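Local coordinates for protein MJ1225 (Methanocaldococcus jannaschii, PDB 3KH5) that binds AMP and ADP through its CBS domains and is probably an archaeal counterpart of the gamma subunit of AMP-activated protein kinase, its cellular role still unknown, at residues A26-T29 with M30-K34; R76-L79 with A80-E84; S129-T132 with E133-I137; I159-T162 with P163-L167; T195-D198 with F199-L203. One frame throughout, in Å; residues are numbered along the deposited sequence.

How the interactions relate
All five contacts are local: each joins neighbouring residues along the chain, so none closes a long loop, and they follow in series without nesting or crossing. Interaction 1 is the last half of helix 23-33, interaction 2 the short helix 78-81 and its exit. Interaction 3 joins strand 127-132 to helix 133-140. Interaction 4 is the loop running into helix 167-177, and interaction 5 starts helix 196-203. That last helix is the meeting place: Leu27 of interaction 1, Phe78 of interaction 2 and Leu167 of interaction 4 all pack against it. Interaction 3 stands apart, its centre about 22 Å from that of interaction 5, yet both hold a nucleotide at a capped helix start.

Interaction 1. Residues A26-T29 with M30-K34; sequences ALMT and MNENK
Residues 26-29 pass straight into 30-34 as the second half of helix 23-33, and four successive backbone bonds tie the two together: Met30 N to Ala26 O, Asn31 N to Leu27 O, Glu32 N to Met28 O and Asn33 N to Thr29 O. The last carbonyl is gripped twice. Asn33 N lies 3.0 Å from Thr29 O; the same oxygen takes a bond from the Asn33 amide, ND2 lying 2.8 Å away, and the two donors come from opposite faces of the carbonyl plane. This side-chain bond is somewhat bent, 148° at the hydrogen, and it holds the Asn33 amide against the preceding turn. Thr29 and Asn33 run side by side; a chi1 of -52° sets Thr29 OG1 back beside its own N, bonded to Lys25 O, and leaves the methyl CG2 to meet Asn33 ND2 at 3.4 Å. Met28 and Glu32 make a looser pair pointing the same way, with Glu32 OE2 3.9 Å from Met28 CB. The first carbons of the Glu32 chain lie closer in, CB being 3.1 Å from Met28 O. Asn31 turns its OD1 to Arg36 just beyond the helix, a residue of an ADP pocket. These are the C-terminal turns of a helix in the first CBS repeat, and they bring the Asn33 side chain to about 7 Å from a bound ADP. Around the contact, Leu27 packs on Ile200 and Leu203 of helix 196-203 and on Ile57 of helix 54-63, while Thr29 and Met30 rest on Leu38 of strand 37-41.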
# COMPACT_ATOMS: atom_id res chain seq x y z
N ALA A 26 4.39 13.44 8.38
CA ALA A 26 4.39 12.02 8.03
C ALA A 26 4.20 11.83 6.52
O ALA A 26 4.89 11.02 5.90
CB ALA A 26 3.31 11.26 8.80
N LEU A 27 3.28 12.59 5.94
CA LEU A 27 3.04 12.58 4.50
C LEU A 27 4.27 12.99 3.69
O LEU A 27 4.59 12.36 2.68
CB LEU A 27 1.89 13.52 4.14
CG LEU A 27 0.46 13.03 4.27
CD1 LEU A 27 -0.51 14.19 4.11
CD2 LEU A 27 0.17 11.95 3.22
N MET A 28 4.93 14.05 4.13
CA MET A 28 6.14 14.55 3.47
C MET A 28 7.22 13.48 3.55
O MET A 28 7.93 13.22 2.58
CB MET A 28 6.63 15.84 4.13
CG MET A 28 5.75 17.05 3.90
SD MET A 28 6.00 18.36 5.12
CE MET A 28 7.75 18.73 4.91
N THR A 29 7.33 12.86 4.73
CA THR A 29 8.26 11.76 4.93
C THR A 29 7.97 10.64 3.92
O THR A 29 8.89 10.15 3.25
CB THR A 29 8.20 11.26 6.40
OG1 THR A 29 8.37 12.37 7.29
CG2 THR A 29 9.30 10.24 6.68
N MET A 30 6.69 10.27 3.78
CA MET A 30 6.26 9.25 2.81
C MET A 30 6.64 9.60 1.39
O MET A 30 7.30 8.81 0.70
CB MET A 30 4.74 9.08 2.85
CG MET A 30 4.22 8.26 4.00
SD MET A 30 2.47 7.92 3.79
CE MET A 30 2.55 6.35 2.94
N ASN A 31 6.21 10.78 0.96
CA ASN A 31 6.43 11.24 -0.41
C ASN A 31 7.90 11.41 -0.74
O ASN A 31 8.33 11.10 -1.85
CB ASN A 31 5.69 12.55 -0.67
CG ASN A 31 4.30 12.32 -1.21
OD1 ASN A 31 3.70 11.27 -0.98
ND2 ASN A 31 3.77 13.31 -1.93
N GLU A 32 8.67 11.90 0.23
CA GLU A 32 10.08 12.19 0.02
C GLU A 32 10.90 10.92 -0.12
O GLU A 32 11.57 10.70 -1.13
CB GLU A 32 10.65 13.06 1.14
CG GLU A 32 10.39 14.54 0.96
CD GLU A 32 10.67 15.36 2.21
OE1 GLU A 32 11.50 14.93 3.05
OE2 GLU A 32 10.06 16.44 2.35
N ASN A 33 10.84 10.08 0.91
CA ASN A 33 11.63 8.85 0.98
C ASN A 33 11.14 7.74 0.06
O ASN A 33 11.81 6.70 -0.06
CB ASN A 33 11.68 8.35 2.42
CG ASN A 33 12.36 9.33 3.35
OD1 ASN A 33 13.59 9.47 3.34
ND2 ASN A 33 11.58 10.01 4.17
N LYS A 34 9.98 7.94 -0.56
CA LYS A 34 9.34 6.95 -1.44
C LYS A 34 8.83 5.72 -0.68
O LYS A 34 8.30 4.78 -1.29
CB LYS A 34 10.26 6.54 -2.60
CG LYS A 34 9.55 6.50 -3.95
CD LYS A 34 10.19 5.45 -4.86
CE LYS A 34 9.56 5.46 -6.25
NZ LYS A 34 8.11 5.12 -6.24

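Interaction 2. Residues R76-L79 with A80-E84; sequences RNFL and AAINE
Asn77 is the N-cap of the short helix 78-81, and its side chain reaches forward to the first turn. Asn77 OD1 accepts from Ala80 N at 3.3 Å, a weak capping bond. With CG anti to the backbone N (chi1 -162°), the amide lies along the Ala80 methyl, Asn77 ND2 3.5 Å from Ala80 CB. The Asn77 carbonyl makes the firmer link, taking Ala81 N at 2.9 Å, and Phe78 O does the same for Ile82 N. A type I beta turn from Ala81 to Glu84 then carries the chain on, closed by Glu84 N on Ala81 O. On the other flank the contact is greasy. Ile82 sets its methyl CG2 over one face of the Phe78 ring, 3.9 Å from the centroid and 20° off the normal, a CH-pi contact displaced toward the ring's rim. Its other branch turns to Leu79, where the two CD1 methyls meet at 3.9 Å. A chi1 of 57° puts Ile82 CG1 between its own N and carbonyl carbon and presses it to 3.1 Å from Leu79 O. Outside the turn, the Phe78 ring also rests on Ile70, Met212 and Val217, and Ile82 on Ile23 of helix 23-33. The chemistry is thus divided: a weak polar cap and two backbone bonds define the turn, further backbone bonds join Ile82 and Glu84 to Arg24 and Ile23 of helix 23-33, and much of the apolar packing on the surroundings comes from Phe78 and Ile82, two buried side chains that also pack against each other.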
# COMPACT_ATOMS: atom_id res chain seq x y z
N ARG A 76 -14.05 20.15 8.58
CA ARG A 76 -13.76 20.06 7.16
C ARG A 76 -12.45 20.71 6.73
O ARG A 76 -12.13 20.74 5.53
CB ARG A 76 -14.91 20.66 6.35
CG ARG A 76 -16.25 19.97 6.56
CD ARG A 76 -16.78 19.60 5.22
NE ARG A 76 -15.67 19.15 4.39
CZ ARG A 76 -15.79 18.69 3.15
NH1 ARG A 76 -16.98 18.60 2.58
NH2 ARG A 76 -14.71 18.32 2.49
N ASN A 77 -11.69 21.22 7.69
CA ASN A 77 -10.41 21.85 7.39
C ASN A 77 -9.28 20.84 7.34
O ASN A 77 -8.71 20.47 8.38
CB ASN A 77 -10.12 22.93 8.44
CG ASN A 77 -9.06 23.91 7.99
OD1 ASN A 77 -8.37 23.70 7.00
ND2 ASN A 77 -8.93 25.00 8.74
N PHE A 78 -8.96 20.39 6.13
CA PHE A 78 -7.91 19.40 5.90
C PHE A 78 -6.54 19.91 6.32
O PHE A 78 -5.75 19.17 6.90
CB PHE A 78 -7.88 19.01 4.41
CG PHE A 78 -6.75 18.10 4.04
CD1 PHE A 78 -6.81 16.74 4.33
CD2 PHE A 78 -5.63 18.59 3.37
CE1 PHE A 78 -5.77 15.89 3.98
CE2 PHE A 78 -4.59 17.75 3.01
CZ PHE A 78 -4.66 16.39 3.32
N LEU A 79 -6.28 21.18 6.01
CA LEU A 79 -5.01 21.80 6.34
C LEU A 79 -4.79 21.91 7.85
O LEU A 79 -3.66 21.72 8.33
CB LEU A 79 -4.88 23.16 5.66
CG LEU A 79 -3.91 23.26 4.48
CD1 LEU A 79 -3.78 21.92 3.75
CD2 LEU A 79 -4.37 24.36 3.53
N ALA A 80 -5.85 22.22 8.59
CA ALA A 80 -5.74 22.21 10.05
C ALA A 80 -5.61 20.78 10.60
O ALA A 80 -4.82 20.53 11.51
CB ALA A 80 -6.94 22.91 10.68
N ALA A 81 -6.39 19.86 10.03
CA ALA A 81 -6.45 18.47 10.48
C ALA A 81 -5.10 17.78 10.36
O ALA A 81 -4.75 16.95 11.20
CB ALA A 81 -7.51 17.70 9.71
N ILE A 82 -4.34 18.13 9.33
CA ILE A 82 -3.02 17.52 9.13
C ILE A 82 -1.96 18.01 10.10
O ILE A 82 -0.84 17.50 10.10
CB ILE A 82 -2.52 17.62 7.66
CG1 ILE A 82 -2.45 19.08 7.20
CG2 ILE A 82 -3.38 16.75 6.74
CD1 ILE A 82 -1.78 19.28 5.84
N ASN A 83 -2.31 18.99 10.93
CA ASN A 83 -1.44 19.40 12.04
C ASN A 83 -1.58 18.51 13.28
O ASN A 83 -0.78 18.61 14.21
CB ASN A 83 -1.61 20.89 12.38
CG ASN A 83 -0.86 21.81 11.41
OD1 ASN A 83 -0.07 21.35 10.59
ND2 ASN A 83 -1.10 23.11 11.52
N GLU A 84 -2.58 17.63 13.28
CA GLU A 84 -2.74 16.62 14.33
C GLU A 84 -1.57 15.65 14.34
O GLU A 84 -1.02 15.33 13.29
CB GLU A 84 -4.05 15.83 14.14
CG GLU A 84 -5.33 16.64 14.34
CD GLU A 84 -5.72 16.82 15.80
OE1 GLU A 84 -6.67 17.59 16.06
OE2 GLU A 84 -5.10 16.19 16.68

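Interaction 3. Residues S129-T132 with E133-I137; sequences SLIT and ERDVI. With ADP (adenosine-5'-diphosphate), chain B.
Thr132 and Asp135 hold each other and a bound ADP at the strand-to-helix junction of the second CBS repeat, where with Arg134 they line the nucleotide's pocket. Thr132 OG1 gives its proton to O2A of the ADP alpha-phosphate at 2.8 Å, and the Asp135 carboxylate takes the ribose: O3' donates to OD1 at 3.2 Å, and O2' lies only 2.8 Å from the same OD1. Asp135 OD2, which also lies near O2', accepts from Thr132 N at 3.1 Å, the N-H coming from above the carboxylate plane, 42° out of it. In return Thr132 OG1 receives Asp135 N at 3.4 Å, a weak bond that completes a capping box at the start of helix 133-140. A chi1 of 69° places OG1 between the threonine's own N and carbonyl carbon, where it serves helix and phosphate together. With an alanine in place of Asp135, Thr132 N would probably be left without its acceptor and the ribose less firmly held, its hydroxyls missing this carboxylate. Arg134 sets one face of its guanidinium toward the alpha-phosphate, with a short but poorly angled, weak bond from NH1 to O1A, and its NE is salt-bridged to Glu272. Behind the polar layer Ile131 CD1 lies 3.7 Å from Asp135 CB, while its CG1 meets Val136 CG2 at 3.9 Å, these two side chains crossing at about a right angle. Strand and helix segments meet at 73°. Ile131 and Val136 press on Phe110 of helix 103-112, Leu130 on Pro119 of strand 117-121, and Ile137 on helix 242-252.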
# COMPACT_ATOMS: atom_id res chain seq x y z
N SER A 129 14.66 -3.90 12.29
CA SER A 129 14.59 -3.79 10.84
C SER A 129 13.13 -3.86 10.39
O SER A 129 12.22 -3.55 11.16
CB SER A 129 15.40 -4.92 10.18
OG SER A 129 15.59 -4.66 8.80
N LEU A 130 12.92 -4.26 9.13
CA LEU A 130 11.59 -4.43 8.55
C LEU A 130 11.72 -5.36 7.35
O LEU A 130 12.68 -5.28 6.59
CB LEU A 130 11.01 -3.09 8.10
CG LEU A 130 9.60 -3.11 7.50
CD1 LEU A 130 8.59 -2.48 8.46
CD2 LEU A 130 9.60 -2.35 6.19
N ILE A 131 10.73 -6.24 7.19
CA ILE A 131 10.66 -7.15 6.05
C ILE A 131 9.30 -6.98 5.35
O ILE A 131 8.28 -6.80 6.01
CB ILE A 131 10.88 -8.63 6.47
CG1 ILE A 131 10.97 -9.57 5.26
CG2 ILE A 131 9.80 -9.11 7.44
CD1 ILE A 131 12.39 -9.87 4.83
N THR A 132 9.31 -7.03 4.02
CA THR A 132 8.08 -6.92 3.25
C THR A 132 8.00 -8.13 2.33
O THR A 132 8.96 -8.89 2.21
CB THR A 132 8.07 -5.64 2.38
OG1 THR A 132 9.04 -5.77 1.33
CG2 THR A 132 8.37 -4.40 3.21
N GLU A 133 6.84 -8.30 1.69
CA GLU A 133 6.63 -9.40 0.74
C GLU A 133 7.62 -9.38 -0.43
O GLU A 133 8.12 -10.43 -0.85
CB GLU A 133 5.19 -9.39 0.23
CG GLU A 133 4.16 -9.72 1.29
CD GLU A 133 2.74 -9.49 0.82
OE1 GLU A 133 1.88 -10.36 1.06
OE2 GLU A 133 2.48 -8.43 0.19
N ARG A 134 7.91 -8.18 -0.95
CA ARG A 134 8.88 -7.98 -2.03
C ARG A 134 10.27 -8.48 -1.64
O ARG A 134 10.95 -9.13 -2.44
CB ARG A 134 8.95 -6.49 -2.45
CG ARG A 134 9.67 -6.22 -3.78
CD ARG A 134 9.22 -4.91 -4.47
NE ARG A 134 7.76 -4.76 -4.46
CZ ARG A 134 7.11 -3.66 -4.09
NH1 ARG A 134 7.77 -2.56 -3.73
NH2 ARG A 134 5.78 -3.65 -4.12
N ASP A 135 10.69 -8.17 -0.41
CA ASP A 135 12.00 -8.60 0.12
C ASP A 135 12.13 -10.12 0.04
O ASP A 135 13.19 -10.64 -0.32
CB ASP A 135 12.16 -8.19 1.59
CG ASP A 135 12.36 -6.69 1.78
OD1 ASP A 135 12.82 -6.00 0.85
OD2 ASP A 135 12.07 -6.21 2.90
N VAL A 136 11.04 -10.81 0.39
CA VAL A 136 11.00 -12.27 0.39
C VAL A 136 10.97 -12.85 -1.02
O VAL A 136 11.72 -13.78 -1.33
CB VAL A 136 9.80 -12.81 1.23
CG1 VAL A 136 9.75 -14.33 1.19
CG2 VAL A 136 9.89 -12.33 2.67
N ILE A 137 10.12 -12.30 -1.88
CA ILE A 137 10.05 -12.75 -3.26
C ILE A 137 11.40 -12.57 -3.96
O ILE A 137 11.85 -13.44 -4.71
CB ILE A 137 8.94 -12.01 -4.05
CG1 ILE A 137 7.56 -12.39 -3.50
CG2 ILE A 137 9.02 -12.35 -5.54
CD1 ILE A 137 6.41 -11.57 -4.07
PB ADP B . 5.49 -0.60 1.10
O1B ADP B . 6.32 0.62 0.98
O2B ADP B . 4.40 -0.71 -0.10
O3B ADP B . 4.60 -0.62 2.43
PA ADP B . 6.82 -2.56 -0.34
O1A ADP B . 6.80 -1.63 -1.52
O2A ADP B . 7.94 -3.76 -0.27
O3A ADP B . 6.34 -1.97 1.11
O5' ADP B . 8.15 -1.72 0.16
C5' ADP B . 9.04 -0.93 -0.68
C4' ADP B . 10.54 -1.33 -0.52
O4' ADP B . 11.31 -0.46 0.37
C3' ADP B . 10.60 -2.74 0.07
O3' ADP B . 11.53 -3.56 -0.69
C2' ADP B . 11.07 -2.58 1.51
O2' ADP B . 12.17 -3.46 1.71
C1' ADP B . 11.54 -1.12 1.65
N9 ADP B . 10.86 -0.28 2.73
C8 ADP B . 9.55 -0.17 2.95
N7 ADP B . 9.33 0.67 3.96
C5 ADP B . 10.51 1.11 4.40
C6 ADP B . 10.91 1.98 5.41
N6 ADP B . 10.01 2.58 6.19
N1 ADP B . 12.23 2.21 5.59
C2 ADP B . 13.13 1.62 4.82
N3 ADP B . 12.78 0.79 3.84
C4 ADP B . 11.49 0.51 3.61

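Interaction 4. Residues I159-T162 with P163-L167; sequences IVAT and PGERL. With ADP (adenosine-5'-diphosphate), chain E; SO4 (sulfate ion), chain G.
Glu165 folds its side chain back over the turn it ends and binds the turn's first residue: Thr162 N donates to Glu165 OE1 at 2.7 Å, using the anti lone pair, with an angle of 140° at the hydrogen. The backbone answers in the other direction, Glu165 N bonding to Thr162 O at 3.2 Å from well above the carbonyl plane, 60° out of it, as the type I turn Thr162 to Glu165 closes. The two side chains cross at about a right angle, and Glu165 CG passes 3.5 Å from Thr162 OG1. Extended beyond CG (chi2 -175°), the glutamate reaches far enough to put OE1 against Ala161 too. Glu165 OE2 is 2.9 Å from a water that lies within bonding distance of Val160 O as well and may bridge the two. With an alanine in place of Glu165, Thr162 N would probably lose its side-chain acceptor and the turn one of its two cross-links. A sulfate modelled beside Thr162 sits too close to Gly164 for its placement to be trusted. Farther out, Glu165 and Ala161 pack on Val170 of helix 167-177, and the Ala161 backbone bonds to Pro183 and Val185 of strand 181-186. Ile159 reads an adenine with its backbone: its N bonds to N1 of ADP at 2.8 Å and its O takes N6 at 3.0 Å. Arg166 stands at the N-cap of helix 167-177. Here, in the third CBS repeat, the loop before that helix lines the adenine end of an ADP site, consistent with backbone recognition of the base in CBS domains.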
# COMPACT_ATOMS: atom_id res chain seq x y z
N ILE A 159 -12.32 -6.48 -7.55
CA ILE A 159 -12.91 -5.20 -7.18
C ILE A 159 -12.23 -4.10 -7.98
O ILE A 159 -11.00 -4.05 -8.09
CB ILE A 159 -12.78 -4.93 -5.66
CG1 ILE A 159 -13.45 -6.06 -4.85
CG2 ILE A 159 -13.33 -3.56 -5.30
CD1 ILE A 159 -14.99 -6.01 -4.79
N VAL A 160 -13.05 -3.20 -8.51
CA VAL A 160 -12.68 -2.40 -9.65
C VAL A 160 -13.17 -0.95 -9.47
O VAL A 160 -14.11 -0.71 -8.71
CB VAL A 160 -13.26 -3.12 -10.92
CG1 VAL A 160 -13.94 -2.15 -11.97
CG2 VAL A 160 -12.22 -4.03 -11.57
N ALA A 161 -12.50 0.00 -10.11
CA ALA A 161 -12.98 1.39 -10.16
C ALA A 161 -13.38 1.70 -11.60
O ALA A 161 -13.10 0.91 -12.50
CB ALA A 161 -11.91 2.35 -9.67
N THR A 162 -14.04 2.84 -11.84
CA THR A 162 -14.31 3.28 -13.21
C THR A 162 -13.74 4.68 -13.47
O THR A 162 -13.47 5.43 -12.52
CB THR A 162 -15.82 3.22 -13.59
OG1 THR A 162 -16.57 4.16 -12.81
CG2 THR A 162 -16.39 1.81 -13.41
N PRO A 163 -13.53 5.05 -14.76
CA PRO A 163 -12.89 6.33 -15.09
C PRO A 163 -13.62 7.56 -14.52
O PRO A 163 -12.99 8.59 -14.24
CB PRO A 163 -12.92 6.37 -16.62
CG PRO A 163 -13.09 4.94 -17.05
CD PRO A 163 -13.87 4.27 -15.96
N GLY A 164 -14.93 7.42 -14.32
CA GLY A 164 -15.78 8.51 -13.85
C GLY A 164 -16.00 8.61 -12.36
O GLY A 164 -16.56 9.61 -11.89
N GLU A 165 -15.58 7.61 -11.60
CA GLU A 165 -15.73 7.64 -10.15
C GLU A 165 -14.95 8.77 -9.51
O GLU A 165 -13.82 9.05 -9.91
CB GLU A 165 -15.29 6.32 -9.53
CG GLU A 165 -16.36 5.27 -9.50
CD GLU A 165 -15.90 4.04 -8.78
OE1 GLU A 165 -15.25 3.19 -9.41
OE2 GLU A 165 -16.20 3.92 -7.57
N ARG A 166 -15.56 9.42 -8.52
CA ARG A 166 -14.90 10.47 -7.75
C ARG A 166 -13.92 9.81 -6.75
O ARG A 166 -14.15 8.68 -6.31
CB ARG A 166 -15.94 11.34 -7.03
CG ARG A 166 -16.99 12.05 -7.95
CD ARG A 166 -18.14 12.67 -7.11
NE ARG A 166 -19.11 13.48 -7.87
CZ ARG A 166 -20.35 13.10 -8.19
NH1 ARG A 166 -20.80 11.90 -7.83
NH2 ARG A 166 -21.14 13.92 -8.88
N LEU A 167 -12.85 10.52 -6.42
CA LEU A 167 -11.82 10.03 -5.49
C LEU A 167 -12.41 9.61 -4.14
O LEU A 167 -11.99 8.60 -3.57
CB LEU A 167 -10.72 11.08 -5.30
CG LEU A 167 -9.48 10.75 -4.44
CD1 LEU A 167 -8.30 11.62 -4.84
CD2 LEU A 167 -9.75 10.90 -2.94
PB ADP E . -3.02 -4.91 -2.70
O1B ADP E . -1.58 -4.70 -3.01
O2B ADP E . -4.01 -4.27 -3.84
O3B ADP E . -3.49 -4.25 -1.30
PA ADP E . -2.93 -7.54 -1.51
O1A ADP E . -1.62 -8.19 -1.70
O2A ADP E . -3.11 -6.81 -0.08
O3A ADP E . -3.33 -6.48 -2.67
O5' ADP E . -4.13 -8.56 -1.76
C5' ADP E . -4.45 -9.66 -0.89
C4' ADP E . -5.37 -10.60 -1.70
O4' ADP E . -6.47 -9.80 -2.25
C3' ADP E . -4.65 -11.24 -2.90
O3' ADP E . -5.15 -12.56 -3.12
C2' ADP E . -5.02 -10.33 -4.08
O2' ADP E . -5.04 -11.05 -5.32
C1' ADP E . -6.43 -9.85 -3.70
N9 ADP E . -6.71 -8.50 -4.31
C8 ADP E . -5.88 -7.45 -4.38
N7 ADP E . -6.48 -6.44 -5.01
C5 ADP E . -7.70 -6.83 -5.35
C6 ADP E . -8.76 -6.22 -6.01
N6 ADP E . -8.67 -4.97 -6.45
N1 ADP E . -9.89 -6.93 -6.20
C2 ADP E . -9.99 -8.18 -5.77
N3 ADP E . -9.00 -8.79 -5.13
C4 ADP E . -7.84 -8.14 -4.91
S SO4 G . -17.60 5.99 -16.15
O1 SO4 G . -18.21 5.00 -15.26
O2 SO4 G . -18.49 7.13 -16.30
O3 SO4 G . -16.33 6.44 -15.59
O4 SO4 G . -17.34 5.39 -17.46
O HOH W 1 -14.31 1.79 -6.98

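Interaction 5. Residues T195-D198 with F199-L203; sequences TSTD and FIKLL. With AMP (adenosine monophosphate), chain C.
Asp198, Phe199 and Thr197 carry this turn of helix 196-203. Asp198 O takes Leu202 N at 3.0 Å along the helix, while its carboxylate faces the other way, to AMP. The ribose grips it with both hydroxyls: O3' donates to OD1 at 2.8 Å and O2' to OD2 at 3.0 Å. OD2 also accepts Thr195 N, at 2.8 Å on its anti side, 21° out of the carboxylate plane, so the aspartate is fixed by backbone and sugar together. Phe199 swings away from the nucleotide. One face of its ring looks on Thr195 O, which sits toward the rim, and the ring goes on to pack against Leu167, Val170 and Met174 of helix 167-177. Thr197 works at both ends: its carbonyl holds Lys201 N at 2.9 Å, and a chi1 of -74° puts OG1 beside its own N, on the phosphate side, where it makes a weak bond to O2P. Thr195 OG1 is firmer, donating to the same oxygen at 3.0 Å. The Lys201 chain, extended, runs obliquely past the Thr197 methyl, CE 3.9 Å from CG2, and brings a probable positive charge near the ribose and Asp198. Thr195 OG1 also accepts weakly from Thr197 N at 3.4 Å; Thr195 and Asp198 form a capping box, and a threonine for the phosphate with an aspartate for the ribose at a helix start is the familiar nucleotide site of CBS domains.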
# COMPACT_ATOMS: atom_id res chain seq x y z
N THR A 195 -3.94 3.54 -7.52
CA THR A 195 -3.47 3.01 -6.24
C THR A 195 -3.52 4.08 -5.14
O THR A 195 -3.67 5.27 -5.45
CB THR A 195 -2.04 2.40 -6.33
OG1 THR A 195 -1.05 3.44 -6.36
CG2 THR A 195 -1.89 1.50 -7.57
N SER A 196 -3.39 3.68 -3.88
CA SER A 196 -3.38 4.62 -2.75
C SER A 196 -2.26 5.67 -2.86
O SER A 196 -2.40 6.80 -2.39
CB SER A 196 -3.29 3.89 -1.42
OG SER A 196 -2.10 3.12 -1.33
N THR A 197 -1.15 5.27 -3.50
CA THR A 197 0.02 6.12 -3.77
C THR A 197 -0.34 7.33 -4.65
O THR A 197 0.13 8.45 -4.40
CB THR A 197 1.15 5.27 -4.43
OG1 THR A 197 1.76 4.43 -3.44
CG2 THR A 197 2.22 6.15 -5.05
N ASP A 198 -1.17 7.09 -5.66
CA ASP A 198 -1.70 8.14 -6.52
C ASP A 198 -2.44 9.20 -5.72
O ASP A 198 -2.37 10.40 -6.04
CB ASP A 198 -2.64 7.54 -7.57
CG ASP A 198 -1.92 6.65 -8.56
OD1 ASP A 198 -0.85 7.05 -9.07
OD2 ASP A 198 -2.41 5.53 -8.84
N PHE A 199 -3.15 8.76 -4.69
CA PHE A 199 -3.90 9.68 -3.83
C PHE A 199 -2.95 10.56 -2.99
O PHE A 199 -3.22 11.76 -2.81
CB PHE A 199 -4.98 8.94 -2.99
CG PHE A 199 -6.09 8.29 -3.83
CD1 PHE A 199 -6.16 8.47 -5.21
CD2 PHE A 199 -7.10 7.55 -3.21
CE1 PHE A 199 -7.19 7.88 -5.97
CE2 PHE A 199 -8.13 6.96 -3.96
CZ PHE A 199 -8.17 7.13 -5.34
N ILE A 200 -1.83 9.99 -2.51
CA ILE A 200 -0.79 10.77 -1.79
C ILE A 200 -0.10 11.77 -2.71
O ILE A 200 0.16 12.92 -2.32
CB ILE A 200 0.37 9.90 -1.21
CG1 ILE A 200 -0.13 8.60 -0.53
CG2 ILE A 200 1.21 10.73 -0.20
CD1 ILE A 200 -1.01 8.84 0.68
N LYS A 201 0.22 11.32 -3.92
CA LYS A 201 0.90 12.15 -4.92
C LYS A 201 0.04 13.34 -5.31
O LYS A 201 0.56 14.44 -5.52
CB LYS A 201 1.24 11.33 -6.16
CG LYS A 201 2.38 10.34 -5.99
CD LYS A 201 2.53 9.51 -7.26
CE LYS A 201 3.87 8.80 -7.31
NZ LYS A 201 3.98 7.93 -8.52
N LEU A 202 -1.27 13.12 -5.40
CA LEU A 202 -2.22 14.20 -5.67
C LEU A 202 -2.14 15.27 -4.59
O LEU A 202 -2.15 16.46 -4.90
CB LEU A 202 -3.65 13.66 -5.81
CG LEU A 202 -4.72 14.67 -6.24
CD1 LEU A 202 -4.39 15.31 -7.59
CD2 LEU A 202 -6.08 14.02 -6.29
N LEU A 203 -2.04 14.84 -3.33
CA LEU A 203 -1.96 15.75 -2.19
C LEU A 203 -0.73 16.66 -2.23
O LEU A 203 -0.82 17.84 -1.91
CB LEU A 203 -1.97 14.98 -0.87
CG LEU A 203 -3.34 14.52 -0.37
CD1 LEU A 203 -3.19 13.85 0.99
CD2 LEU A 203 -4.34 15.67 -0.29
P AMP C . 2.16 1.35 -5.71
O1P AMP C . 3.34 1.61 -4.84
O2P AMP C . 0.79 1.59 -4.90
O3P AMP C . 2.09 -0.19 -6.21
O5' AMP C . 2.08 2.29 -7.00
C5' AMP C . 3.13 3.22 -7.38
C4' AMP C . 2.87 3.74 -8.80
O4' AMP C . 2.91 2.56 -9.65
C3' AMP C . 1.44 4.30 -8.84
O3' AMP C . 1.37 5.48 -9.65
C2' AMP C . 0.64 3.17 -9.50
O2' AMP C . -0.44 3.71 -10.26
C1' AMP C . 1.69 2.52 -10.41
N9 AMP C . 1.37 1.09 -10.71
C8 AMP C . 1.07 0.13 -9.84
N7 AMP C . 0.85 -1.02 -10.48
C5 AMP C . 1.01 -0.78 -11.78
C6 AMP C . 0.92 -1.57 -12.91
N6 AMP C . 0.60 -2.86 -12.81
N1 AMP C . 1.15 -1.01 -14.12
C2 AMP C . 1.47 0.28 -14.23
N3 AMP C . 1.57 1.06 -13.16
C4 AMP C . 1.35 0.56 -11.93